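Local coordinates for Alr3790 protein (Anabaena sp., PDB 3HIX), which is of unknown function but carries a rhodanese-like domain, a fold whose members include sulfurtransferases and which is related to certain phosphatases, at residues A[15-20]-A[32-37]. Residues are numbered along the deposited sequence; the frame is centred on the assembly and turned at random.
Sequences TILDVR and GAMAMP
Asp18, whose N-H bonds across to Met34 O at 2.9 Å, nearly straight at 176°, sets its carboxylate against the edge of the Arg20 guanidinium, in its plane. Arg20 grips it side-on: NE reaches OD1 at 2.9 Å and NH2 reaches OD2 at 2.7 Å, both on syn lone pairs. The salt bridge lies where strand 15-18 passes into the loop; the strand pairs in parallel with strand 34-35, an edge strand of the parallel sheet of the rhodanese-like fold. OD1 also accepts Arg20 N, an Asx turn; CG stands anti to the backbone N (chi1 -173°). An alanine in place of Asp18 would probably leave the guanidinium without its paired charge and the turn free to open. Between the strands, Met34 N also bonds to Ile16 O, and Met36 N to Asp18 O. A water accepts from Ile16 N and donates to Gly32 O. On the Leu17 side stand Met34 and Met36, both selenomethionine: Leu17 lies side by side with Met34, CD2 on its CB and SE, and crosses Met36 obliquely, CD1 nearest its SE. Met34 SE lies 3.7 Å from Thr15 CG2.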
loop_
_atom_site.group_PDB
_atom_site.type_symbol
_atom_site.label_atom_id
_atom_site.label_comp_id
_atom_site.label_asym_id
_atom_site.label_seq_id
_atom_site.Cartn_x
_atom_site.Cartn_y
_atom_site.Cartn_z
ATOM N N THR A 15 1.968 -3.750 9.146
ATOM C CA THR A 15 1.092 -4.029 8.013
ATOM C C THR A 15 1.543 -3.229 6.803
ATOM O O THR A 15 1.953 -2.082 6.930
ATOM C CB THR A 15 -0.366 -3.655 8.354
ATOM O OG1 THR A 15 -0.804 -4.439 9.466
ATOM C CG2 THR A 15 -1.285 -3.911 7.170
ATOM N N ILE A 16 1.482 -3.844 5.628
ATOM C CA ILE A 16 1.897 -3.166 4.408
ATOM C C ILE A 16 0.671 -2.865 3.550
ATOM O O ILE A 16 -0.158 -3.737 3.314
ATOM C CB ILE A 16 2.912 -4.036 3.623
ATOM C CG1 ILE A 16 4.134 -4.310 4.510
ATOM C CG2 ILE A 16 3.313 -3.336 2.331
ATOM C CD1 ILE A 16 5.185 -5.208 3.873
ATOM N N LEU A 17 0.556 -1.618 3.104
ATOM C CA LEU A 17 -0.580 -1.195 2.286
ATOM C C LEU A 17 -0.110 -0.774 0.909
ATOM O O LEU A 17 0.862 -0.030 0.781
ATOM C CB LEU A 17 -1.315 -0.020 2.946
ATOM C CG LEU A 17 -1.813 -0.201 4.385
ATOM C CD1 LEU A 17 -2.688 0.989 4.756
ATOM C CD2 LEU A 17 -2.605 -1.498 4.529
ATOM N N ASP A 18 -0.796 -1.269 -0.117
ATOM C CA ASP A 18 -0.486 -0.953 -1.508
ATOM C C ASP A 18 -1.594 0.028 -1.896
ATOM O O ASP A 18 -2.754 -0.355 -1.960
ATOM C CB ASP A 18 -0.572 -2.224 -2.378
ATOM C CG ASP A 18 -0.103 -1.997 -3.807
ATOM O OD1 ASP A 18 -0.243 -0.865 -4.316
ATOM O OD2 ASP A 18 0.390 -2.961 -4.436
ATOM N N VAL A 19 -1.237 1.287 -2.134
ATOM C CA VAL A 19 -2.219 2.319 -2.475
ATOM C C VAL A 19 -2.385 2.562 -3.972
ATOM O O VAL A 19 -3.078 3.492 -4.387
ATOM C CB VAL A 19 -1.880 3.666 -1.783
ATOM C CG1 VAL A 19 -1.966 3.500 -0.287
ATOM C CG2 VAL A 19 -0.487 4.154 -2.195
ATOM N N ARG A 20 -1.755 1.724 -4.784
ATOM C CA ARG A 20 -1.887 1.856 -6.230
ATOM C C ARG A 20 -3.254 1.343 -6.670
ATOM O O ARG A 20 -4.003 0.767 -5.882
ATOM C CB ARG A 20 -0.797 1.050 -6.943
ATOM C CG ARG A 20 0.621 1.486 -6.583
ATOM C CD ARG A 20 1.648 0.524 -7.156
ATOM N NE ARG A 20 1.408 -0.842 -6.698
ATOM C CZ ARG A 20 1.933 -1.926 -7.266
ATOM N NH1 ARG A 20 2.740 -1.805 -8.310
ATOM N NH2 ARG A 20 1.610 -3.135 -6.825
ATOM N N GLY A 32 1.677 -10.298 1.035
ATOM C CA GLY A 32 1.010 -9.943 2.275
ATOM C C GLY A 32 0.481 -8.522 2.366
ATOM O O GLY A 32 -0.197 -8.175 3.337
ATOM N N ALA A 33 0.782 -7.689 1.379
ATOM C CA ALA A 33 0.304 -6.310 1.410
ATOM C C ALA A 33 -1.186 -6.279 1.125
ATOM O O ALA A 33 -1.699 -7.107 0.374
ATOM C CB ALA A 33 1.049 -5.469 0.380
HETATM N N MSE A 34 -1.881 -5.321 1.727
HETATM C CA MSE A 34 -3.318 -5.172 1.527
HETATM C C MSE A 34 -3.609 -4.147 0.440
HETATM O O MSE A 34 -2.929 -3.119 0.345
HETATM C CB MSE A 34 -3.986 -4.705 2.814
HETATM C CG MSE A 34 -3.652 -5.526 4.034
HETATM SE SE MSE A 34 -4.557 -4.762 5.563
HETATM C CE MSE A 34 -6.361 -5.251 5.087
ATOM N N ALA A 35 -4.623 -4.427 -0.369
ATOM C CA ALA A 35 -5.029 -3.521 -1.435
ATOM C C ALA A 35 -5.874 -2.384 -0.859
ATOM O O ALA A 35 -6.981 -2.601 -0.378
ATOM C CB ALA A 35 -5.832 -4.266 -2.481
HETATM N N MSE A 36 -5.350 -1.172 -0.914
HETATM C CA MSE A 36 -6.093 -0.026 -0.413
HETATM C C MSE A 36 -5.807 1.184 -1.279
HETATM O O MSE A 36 -5.058 2.068 -0.899
HETATM C CB MSE A 36 -5.737 0.249 1.050
HETATM C CG MSE A 36 -6.504 -0.659 2.046
HETATM SE SE MSE A 36 -6.374 -0.026 3.886
HETATM C CE MSE A 36 -7.044 -1.583 4.802
ATOM N N PRO A 37 -6.395 1.218 -2.480
ATOM C CA PRO A 37 -6.218 2.318 -3.428
ATOM C C PRO A 37 -6.504 3.678 -2.778
ATOM O O PRO A 37 -7.394 3.797 -1.935
ATOM C CB PRO A 37 -7.215 1.974 -4.532
ATOM C CG PRO A 37 -7.225 0.472 -4.509
ATOM C CD PRO A 37 -7.289 0.187 -3.033
HETATM O O HOH W 1 0.859 -6.588 5.479
#